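Local coordinates for protein putative aspartyl-tRNA synthetase (Leishmania major, PDB 6OD8) that probably charges tRNA(Asp) with L-aspartate at the expense of ATP, as expected of a cytoplasmic-type class II aspartyl-tRNA synthetase, at residues A[217-222]-A[346-351]; A[456-461]-A[504-509]; A[330-335]-A[397-402]. All blocks are in the same frame, centred on the assembly; numbering follows the deposited sequence.

Interaction 1: A[217-222]-A[346-351]; sequences SGAIFR and TKELKN
Ala219, the first residue of 217-222 to make close contact, sets its methyl against helix 346-353 where the two backbones come nearest, its CA only 4.9 Å from the CA of Glu348. Its CB lies 3.4 Å from Glu348 O and 3.9 Å from Asn351 CB, so the small side chain fits against successive turns of the partner helix, touching backbone at one point and the root of the Asn351 side chain at the other. The short segment axes approach to 8.4 Å, with 135° between their N-to-C directions.

One turn further on, Arg222 supplies the polar half of the contact. The two side chains, Arg222 and Glu348, cross at about a right angle, and a bend at the third torsion of Arg222 (chi3 62°) turns the NE and NH2 edge of the guanidinium toward Glu348 OE2. The grip is side-on: NE bonds to Glu348 OE2 at 2.9 Å, and NH2 reaches that same OE2 at 3.2 Å, the less straight of the two bonds. NE uses the anti lone pair of the oxygen, whereas NH2 meets it nearly along the C-O axis. Guanidinium and carboxylate planes are only 18° apart, so this salt bridge is almost flat although a single oxygen carries both bonds.

Among its neighbours, the contact joins helix 215-237 to helix 346-353 in the class II synthetase domain. Helix 530-538 lies against both partners, with Val534 touching Ile220, Tyr537 touching Leu349, and Leu538 touching the two of them.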
loop_
_atom_site.group_PDB
_atom_site.type_symbol
_atom_site.label_atom_id
_atom_site.label_comp_id
_atom_site.label_asym_id
_atom_site.label_seq_id
_atom_site.Cartn_x
_atom_site.Cartn_y
_atom_site.Cartn_z
ATOM N N SER A 217 15.553 -10.850 -12.262
ATOM C CA SER A 217 14.130 -10.844 -11.917
ATOM C C SER A 217 13.933 -10.565 -10.425
ATOM O O SER A 217 13.119 -9.719 -10.039
ATOM C CB SER A 217 13.508 -12.176 -12.366
ATOM O OG SER A 217 12.108 -12.191 -12.203
ATOM N N GLY A 218 14.702 -11.236 -9.567
ATOM C CA GLY A 218 14.646 -10.920 -8.152
ATOM C C GLY A 218 14.945 -9.462 -7.855
ATOM O O GLY A 218 14.271 -8.842 -7.027
ATOM N N ALA A 219 15.941 -8.886 -8.543
ATOM C CA ALA A 219 16.299 -7.486 -8.298
ATOM C C ALA A 219 15.199 -6.552 -8.757
ATOM O O ALA A 219 14.930 -5.533 -8.105
ATOM C CB ALA A 219 17.620 -7.126 -8.998
ATOM N N ILE A 220 14.575 -6.854 -9.893
ATOM C CA ILE A 220 13.475 -6.004 -10.366
ATOM C C ILE A 220 12.394 -5.872 -9.303
ATOM O O ILE A 220 11.879 -4.773 -9.047
ATOM C CB ILE A 220 12.901 -6.557 -11.681
ATOM C CG1 ILE A 220 13.906 -6.373 -12.814
ATOM C CG2 ILE A 220 11.587 -5.898 -12.008
ATOM C CD1 ILE A 220 13.515 -7.126 -14.100
ATOM N N PHE A 221 12.043 -6.976 -8.645
ATOM C CA PHE A 221 10.917 -6.876 -7.726
ATOM C C PHE A 221 11.318 -6.347 -6.358
ATOM O O PHE A 221 10.476 -5.763 -5.676
ATOM C CB PHE A 221 10.204 -8.225 -7.651
ATOM C CG PHE A 221 9.472 -8.531 -8.923
ATOM C CD1 PHE A 221 9.970 -9.446 -9.824
ATOM C CD2 PHE A 221 8.320 -7.821 -9.247
ATOM C CE1 PHE A 221 9.310 -9.689 -11.017
ATOM C CE2 PHE A 221 7.663 -8.040 -10.442
ATOM C CZ PHE A 221 8.160 -8.988 -11.328
ATOM N N ARG A 222 12.584 -6.483 -5.966
ATOM C CA ARG A 222 13.063 -5.720 -4.818
ATOM C C ARG A 222 12.986 -4.217 -5.096
ATOM O O ARG A 222 12.593 -3.435 -4.222
ATOM C CB ARG A 222 14.493 -6.131 -4.473
ATOM C CG ARG A 222 14.602 -7.578 -3.929
ATOM C CD ARG A 222 16.060 -7.977 -3.729
ATOM N NE ARG A 222 16.670 -7.105 -2.738
ATOM C CZ ARG A 222 16.726 -7.381 -1.435
ATOM N NH1 ARG A 222 16.226 -8.521 -0.971
ATOM N NH2 ARG A 222 17.289 -6.516 -0.598
ATOM N N THR A 346 22.599 -0.062 -5.265
ATOM C CA THR A 346 23.535 -0.414 -6.328
ATOM C C THR A 346 23.565 -1.918 -6.579
ATOM O O THR A 346 23.684 -2.357 -7.729
ATOM C CB THR A 346 24.927 0.120 -5.990
ATOM O OG1 THR A 346 25.300 -0.328 -4.693
ATOM C CG2 THR A 346 24.942 1.651 -5.992
ATOM N N LYS A 347 23.480 -2.728 -5.521
ATOM C CA LYS A 347 23.433 -4.176 -5.707
ATOM C C LYS A 347 22.322 -4.579 -6.675
ATOM O O LYS A 347 22.548 -5.332 -7.631
ATOM C CB LYS A 347 23.209 -4.880 -4.368
ATOM C CG LYS A 347 23.374 -6.401 -4.471
ATOM C CD LYS A 347 23.271 -7.073 -3.095
ATOM C CE LYS A 347 23.455 -8.574 -3.187
ATOM N NZ LYS A 347 23.549 -9.216 -1.839
ATOM N N GLU A 348 21.109 -4.099 -6.420
ATOM C CA GLU A 348 19.976 -4.468 -7.255
ATOM C C GLU A 348 20.115 -3.903 -8.664
ATOM O O GLU A 348 19.812 -4.588 -9.654
ATOM C CB GLU A 348 18.676 -3.982 -6.606
ATOM C CG GLU A 348 18.220 -4.805 -5.399
ATOM C CD GLU A 348 18.860 -4.350 -4.098
ATOM O OE1 GLU A 348 19.739 -3.463 -4.120
ATOM O OE2 GLU A 348 18.480 -4.890 -3.048
ATOM N N LEU A 349 20.573 -2.654 -8.777
ATOM C CA LEU A 349 20.723 -2.061 -10.102
ATOM C C LEU A 349 21.730 -2.839 -10.936
ATOM O O LEU A 349 21.527 -3.048 -12.140
ATOM C CB LEU A 349 21.145 -0.593 -9.978
ATOM C CG LEU A 349 20.170 0.339 -9.264
ATOM C CD1 LEU A 349 20.849 1.657 -8.853
ATOM C CD2 LEU A 349 18.926 0.609 -10.132
ATOM N N LYS A 350 22.839 -3.258 -10.323
ATOM C CA LYS A 350 23.827 -4.016 -11.083
ATOM C C LYS A 350 23.299 -5.393 -11.460
ATOM O O LYS A 350 23.638 -5.916 -12.533
ATOM C CB LYS A 350 25.138 -4.145 -10.291
ATOM N N ASN A 351 22.466 -5.990 -10.599
ATOM C CA ASN A 351 21.925 -7.316 -10.883
ATOM C C ASN A 351 20.874 -7.280 -11.991
ATOM O O ASN A 351 20.740 -8.259 -12.735
ATOM C CB ASN A 351 21.363 -7.940 -9.605
ATOM C CG ASN A 351 22.450 -8.587 -8.750
ATOM O OD1 ASN A 351 23.529 -8.893 -9.246
ATOM N ND2 ASN A 351 22.164 -8.806 -7.472
#

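Interaction 2: A[456-461]-A[504-509]; sequences RPFYTM and VDLTPI
A type I beta turn, Pro457 to Thr460, in the loop between strands 445-449 and 472-477 of the class II synthetase domain, carries Phe458 into the irregular connection 504-509 between helices 492-501 and 510-514. The turn is closed by Thr460 N to Pro457 O at 3.1 Å, and Phe458 occupies its second position. No hydrogen bond crosses between the two segments; the contact is apolar and depends on one ring meeting three aliphatic side chains.

Leu506 approaches over a face. Its CD2 stands 4.0 Å from the centroid of the Phe458 ring and 22° off the ring normal, which meets the geometry of a CH-pi contact; the nearest ring atom is CE1. Val504 crosses the aromatic side chain at about a right angle and brings CG1 to 4.0 Å from Phe458 CD2. With chi1 at 68°, Phe458 CG sits between the backbone N and the carbonyl carbon, and the ring projects from the turn toward these partners.

Leu495 and Ala499 of helix 492-501 and Tyr512 of helix 510-514 also touch Phe458, placing the ring between two helices near the protein surface. Ile509, at the N-cap position of the latter helix, comes from the opposite direction to Phe458 and sets CD1 3.8 Å from Phe458 CZ. The ring face opposite Leu506 is taken by the next residue of the turn, Tyr459, whose CD2 lies 3.7 Å above the Phe458 ring plane.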
loop_
_atom_site.group_PDB
_atom_site.type_symbol
_atom_site.label_atom_id
_atom_site.label_comp_id
_atom_site.label_asym_id
_atom_site.label_seq_id
_atom_site.Cartn_x
_atom_site.Cartn_y
_atom_site.Cartn_z
ATOM N N ARG A 456 -7.957 15.846 -22.837
ATOM C CA ARG A 456 -8.062 15.663 -21.398
ATOM C C ARG A 456 -9.480 15.288 -20.988
ATOM O O ARG A 456 -10.450 15.641 -21.670
ATOM C CB ARG A 456 -7.642 16.938 -20.649
ATOM C CG ARG A 456 -6.188 17.305 -20.860
ATOM C CD ARG A 456 -5.263 16.095 -20.731
ATOM N NE ARG A 456 -4.187 16.385 -19.804
ATOM C CZ ARG A 456 -3.024 15.743 -19.747
ATOM N NH1 ARG A 456 -2.750 14.760 -20.589
ATOM N NH2 ARG A 456 -2.130 16.104 -18.841
ATOM N N PRO A 457 -9.628 14.592 -19.854
ATOM C CA PRO A 457 -10.948 14.166 -19.375
ATOM C C PRO A 457 -11.838 15.337 -18.983
ATOM O O PRO A 457 -11.390 16.467 -18.793
ATOM C CB PRO A 457 -10.603 13.316 -18.134
ATOM C CG PRO A 457 -9.218 12.923 -18.290
ATOM C CD PRO A 457 -8.537 14.028 -19.040
ATOM N N PHE A 458 -13.126 15.019 -18.797
ATOM C CA PHE A 458 -14.143 16.036 -18.538
ATOM C C PHE A 458 -13.903 16.772 -17.221
ATOM O O PHE A 458 -14.351 17.912 -17.066
ATOM C CB PHE A 458 -15.553 15.398 -18.550
ATOM C CG PHE A 458 -15.809 14.457 -17.397
ATOM C CD1 PHE A 458 -16.482 14.898 -16.264
ATOM C CD2 PHE A 458 -15.353 13.142 -17.434
ATOM C CE1 PHE A 458 -16.695 14.048 -15.192
ATOM C CE2 PHE A 458 -15.564 12.275 -16.360
ATOM C CZ PHE A 458 -16.237 12.729 -15.239
ATOM N N TYR A 459 -13.237 16.139 -16.253
ATOM C CA TYR A 459 -12.996 16.763 -14.950
ATOM C C TYR A 459 -11.756 17.671 -14.916
ATOM O O TYR A 459 -11.421 18.194 -13.851
ATOM C CB TYR A 459 -12.875 15.696 -13.853
ATOM C CG TYR A 459 -11.977 14.519 -14.175
ATOM C CD1 TYR A 459 -10.588 14.622 -14.079
ATOM C CD2 TYR A 459 -12.517 13.302 -14.570
ATOM C CE1 TYR A 459 -9.775 13.557 -14.382
ATOM C CE2 TYR A 459 -11.695 12.210 -14.858
ATOM C CZ TYR A 459 -10.338 12.354 -14.768
ATOM O OH TYR A 459 -9.498 11.313 -15.067
ATOM N N THR A 460 -11.084 17.891 -16.046
ATOM C CA THR A 460 -9.889 18.738 -16.069
ATOM C C THR A 460 -10.271 20.213 -16.202
ATOM O O THR A 460 -11.013 20.583 -17.119
ATOM C CB THR A 460 -9.003 18.335 -17.240
ATOM O OG1 THR A 460 -8.751 16.927 -17.160
ATOM C CG2 THR A 460 -7.676 19.110 -17.200
ATOM N N MET A 461 -9.730 21.060 -15.314
ATOM C CA MET A 461 -9.996 22.500 -15.371
ATOM C C MET A 461 -9.334 23.130 -16.590
ATOM O O MET A 461 -8.144 22.915 -16.837
ATOM C CB MET A 461 -9.493 23.189 -14.095
ATOM C CG MET A 461 -9.814 24.702 -14.016
ATOM S SD MET A 461 -11.537 25.042 -13.647
ATOM C CE MET A 461 -11.532 24.771 -11.847
ATOM N N VAL A 504 -19.823 13.367 -22.749
ATOM C CA VAL A 504 -19.627 12.353 -21.719
ATOM C C VAL A 504 -20.873 12.286 -20.852
ATOM O O VAL A 504 -21.430 13.317 -20.446
ATOM C CB VAL A 504 -18.377 12.639 -20.863
ATOM C CG1 VAL A 504 -18.320 11.674 -19.692
ATOM C CG2 VAL A 504 -17.118 12.533 -21.709
ATOM N N ASP A 505 -21.304 11.062 -20.562
ATOM C CA ASP A 505 -22.551 10.810 -19.863
ATOM C C ASP A 505 -22.264 10.667 -18.373
ATOM O O ASP A 505 -21.563 9.739 -17.955
ATOM C CB ASP A 505 -23.204 9.545 -20.420
ATOM C CG ASP A 505 -24.447 9.147 -19.665
ATOM O OD1 ASP A 505 -25.247 10.049 -19.329
ATOM O OD2 ASP A 505 -24.622 7.932 -19.417
ATOM N N LEU A 506 -22.797 11.584 -17.577
ATOM C CA LEU A 506 -22.553 11.574 -16.145
ATOM C C LEU A 506 -23.679 10.920 -15.357
ATOM O O LEU A 506 -23.561 10.797 -14.128
ATOM C CB LEU A 506 -22.311 12.997 -15.629
ATOM C CG LEU A 506 -21.031 13.716 -16.079
ATOM C CD1 LEU A 506 -20.544 14.657 -14.996
ATOM C CD2 LEU A 506 -19.908 12.763 -16.495
ATOM N N THR A 507 -24.741 10.463 -16.031
ATOM C CA THR A 507 -25.794 9.716 -15.337
ATOM C C THR A 507 -25.268 8.575 -14.468
ATOM O O THR A 507 -25.831 8.365 -13.381
ATOM C CB THR A 507 -26.856 9.168 -16.320
ATOM O OG1 THR A 507 -26.299 8.167 -17.192
ATOM C CG2 THR A 507 -27.473 10.292 -17.143
ATOM N N PRO A 508 -24.232 7.818 -14.844
ATOM C CA PRO A 508 -23.763 6.755 -13.949
ATOM C C PRO A 508 -22.921 7.224 -12.772
ATOM O O PRO A 508 -22.487 6.373 -11.989
ATOM C CB PRO A 508 -22.925 5.873 -14.882
ATOM C CG PRO A 508 -22.372 6.819 -15.838
ATOM C CD PRO A 508 -23.510 7.760 -16.129
ATOM N N ILE A 509 -22.644 8.517 -12.602
ATOM C CA ILE A 509 -21.795 8.919 -11.477
ATOM C C ILE A 509 -22.351 10.143 -10.758
ATOM O O ILE A 509 -21.620 11.103 -10.481
ATOM C CB ILE A 509 -20.346 9.172 -11.927
ATOM C CG1 ILE A 509 -20.303 10.152 -13.108
ATOM C CG2 ILE A 509 -19.658 7.853 -12.245
ATOM C CD1 ILE A 509 -18.885 10.526 -13.539
#

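Interaction 3: A[330-335]-A[397-402]; sequences VAESLF and SRMLRI. With EDO (1,2-ethanediol), chain H.
Glu332 OE1 is gripped by two donors: Arg401 NH2 at 2.8 Å, with a nearly straight N-H...O angle of 166°, and a water, also at 2.8 Å. That water donates in addition to Met399 O at 2.6 Å, bridging the helix side chain to the partner backbone. The other carboxylate oxygen, Glu332 OE2, takes Arg401 NE at 2.8 Å, so the salt bridge is side-on with one nitrogen to each oxygen. It is not flat: the planes stand 52° apart, and NH2 comes to OE1 from above the carboxylate plane. The arginine chain is extended from CG to NE, carrying the guanidinium along to the carboxylate. Its NH2 also bonds Asp329, so two acidic residues of the helix share one buried arginine.

Next to the salt bridge, Met399 SD lies 3.3 Å from Glu332 O, and Met399 CE reaches Phe335 CB at 4.2 Å. An ethanediol, probably from the crystallisation liquor, links Ser333 OG to Ser397 OG, the latter 2.7 Å from its O1.

Ile447 and Met475 also touch Glu332, as expected where helix 325-342 packs across the mixed, largely antiparallel sheet of a class II synthetase catalytic domain, here at the parallel pair 400-403 and 445-449.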
loop_
_atom_site.group_PDB
_atom_site.type_symbol
_atom_site.label_atom_id
_atom_site.label_comp_id
_atom_site.label_asym_id
_atom_site.label_seq_id
_atom_site.Cartn_x
_atom_site.Cartn_y
_atom_site.Cartn_z
ATOM N N VAL A 330 4.702 19.125 -5.968
ATOM C CA VAL A 330 4.742 17.900 -5.164
ATOM C C VAL A 330 5.194 16.718 -6.010
ATOM O O VAL A 330 6.047 15.934 -5.596
ATOM C CB VAL A 330 3.370 17.644 -4.509
ATOM C CG1 VAL A 330 3.234 16.202 -4.015
ATOM C CG2 VAL A 330 3.182 18.635 -3.329
ATOM N N ALA A 331 4.637 16.587 -7.214
ATOM C CA ALA A 331 4.967 15.460 -8.091
ATOM C C ALA A 331 6.453 15.436 -8.437
ATOM O O ALA A 331 7.074 14.368 -8.460
ATOM C CB ALA A 331 4.115 15.542 -9.361
ATOM N N GLU A 332 7.042 16.605 -8.726
ATOM C CA GLU A 332 8.466 16.637 -9.057
ATOM C C GLU A 332 9.326 16.305 -7.846
ATOM O O GLU A 332 10.347 15.609 -7.968
ATOM C CB GLU A 332 8.858 18.011 -9.605
ATOM C CG GLU A 332 8.367 18.272 -11.011
ATOM C CD GLU A 332 8.658 19.694 -11.463
ATOM O OE1 GLU A 332 9.003 20.529 -10.597
ATOM O OE2 GLU A 332 8.546 19.983 -12.677
ATOM N N SER A 333 8.982 16.861 -6.688
ATOM C CA SER A 333 9.737 16.545 -5.482
ATOM C C SER A 333 9.603 15.066 -5.145
ATOM O O SER A 333 10.563 14.439 -4.676
ATOM C CB SER A 333 9.251 17.403 -4.308
ATOM O OG SER A 333 9.451 18.784 -4.568
ATOM N N LEU A 334 8.417 14.499 -5.397
ATOM C CA LEU A 334 8.188 13.075 -5.142
ATOM C C LEU A 334 9.075 12.216 -6.036
ATOM O O LEU A 334 9.719 11.264 -5.574
ATOM C CB LEU A 334 6.704 12.743 -5.374
ATOM C CG LEU A 334 6.324 11.280 -5.527
ATOM C CD1 LEU A 334 6.512 10.567 -4.196
ATOM C CD2 LEU A 334 4.872 11.124 -5.997
ATOM N N PHE A 335 9.115 12.531 -7.329
ATOM C CA PHE A 335 9.959 11.735 -8.216
ATOM C C PHE A 335 11.432 11.931 -7.877
ATOM O O PHE A 335 12.203 10.973 -7.920
ATOM C CB PHE A 335 9.671 12.075 -9.691
ATOM C CG PHE A 335 8.559 11.241 -10.312
ATOM C CD1 PHE A 335 8.814 9.960 -10.784
ATOM C CD2 PHE A 335 7.277 11.743 -10.421
ATOM C CE1 PHE A 335 7.799 9.186 -11.342
ATOM C CE2 PHE A 335 6.257 10.978 -10.985
ATOM C CZ PHE A 335 6.523 9.709 -11.457
ATOM N N SER A 397 16.535 20.443 -7.507
ATOM C CA SER A 397 16.073 19.293 -8.281
ATOM C C SER A 397 16.227 19.480 -9.795
ATOM O O SER A 397 16.345 18.484 -10.521
ATOM C CB SER A 397 14.612 18.968 -7.949
ATOM O OG SER A 397 13.731 20.019 -8.300
ATOM N N ARG A 398 16.198 20.719 -10.288
ATOM C CA ARG A 398 16.601 21.016 -11.679
ATOM C C ARG A 398 15.815 20.177 -12.692
ATOM O O ARG A 398 16.366 19.644 -13.667
ATOM C CB ARG A 398 18.114 20.822 -11.859
ATOM C CG ARG A 398 18.965 21.713 -10.940
ATOM C CD ARG A 398 20.464 21.649 -11.278
ATOM N NE ARG A 398 21.069 20.319 -11.111
ATOM C CZ ARG A 398 21.425 19.804 -9.936
ATOM N NH1 ARG A 398 21.216 20.503 -8.827
ATOM N NH2 ARG A 398 21.991 18.599 -9.863
ATOM N N MET A 399 14.506 20.083 -12.482
ATOM C CA MET A 399 13.653 19.223 -13.294
ATOM C C MET A 399 12.929 20.037 -14.362
ATOM O O MET A 399 12.230 21.012 -14.049
ATOM C CB MET A 399 12.685 18.449 -12.396
ATOM C CG MET A 399 13.463 17.385 -11.612
ATOM S SD MET A 399 12.526 16.612 -10.260
ATOM C CE MET A 399 11.538 15.508 -11.184
ATOM N N LEU A 400 13.089 19.606 -15.617
ATOM C CA LEU A 400 12.722 20.400 -16.792
ATOM C C LEU A 400 11.212 20.442 -17.041
ATOM O O LEU A 400 10.538 19.409 -17.041
ATOM C CB LEU A 400 13.425 19.826 -18.023
ATOM C CG LEU A 400 13.251 20.572 -19.333
ATOM C CD1 LEU A 400 14.058 21.843 -19.191
ATOM C CD2 LEU A 400 13.783 19.704 -20.469
ATOM N N ARG A 401 10.699 21.646 -17.299
ATOM C CA ARG A 401 9.312 21.897 -17.679
ATOM C C ARG A 401 9.340 22.637 -19.006
ATOM O O ARG A 401 10.097 23.597 -19.142
ATOM C CB ARG A 401 8.588 22.766 -16.641
ATOM C CG ARG A 401 8.606 22.242 -15.225
ATOM C CD ARG A 401 7.828 23.170 -14.299
ATOM N NE ARG A 401 7.862 22.708 -12.908
ATOM C CZ ARG A 401 7.245 23.324 -11.905
ATOM N NH1 ARG A 401 6.534 24.425 -12.140
ATOM N NH2 ARG A 401 7.343 22.842 -10.667
ATOM N N ILE A 402 8.553 22.176 -19.985
ATOM C CA ILE A 402 8.401 22.856 -21.270
ATOM C C ILE A 402 6.909 22.997 -21.521
ATOM O O ILE A 402 6.159 22.022 -21.395
ATOM C CB ILE A 402 9.080 22.106 -22.438
ATOM C CG1 ILE A 402 10.562 21.856 -22.138
ATOM C CG2 ILE A 402 8.958 22.908 -23.760
ATOM C CD1 ILE A 402 11.271 21.052 -23.219
HETATM C C1 EDO H . 10.693 20.269 -7.707
HETATM O O1 EDO H . 11.602 20.261 -6.594
HETATM C C2 EDO H . 9.595 21.307 -7.521
HETATM O O2 EDO H . 9.144 21.295 -6.162
HETATM O O HOH W 1 11.268 21.747 -11.796
#

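In the fold
Following the chain from the N terminus, 217-222 opens interaction 1, and the chain then runs through strands 289-297 and 310-319 into helix 325-342, where 330-335 opens interaction 3. Interaction 1 closes next, at 346-351 on the following helix, and interaction 3 closes later, at 397-402, so the two loops cross. Their nearest atoms stay about 13 Å apart. Interaction 2 comes in series after both, closing the loop from 456-461 to 504-509, which takes in strands 472-477 and 480-487 and helix 492-501. Interaction 1 thus ties helix to helix, interaction 3 helix to sheet, and interaction 2 joins two surface loops, its centre 41 Å from that of interaction 1.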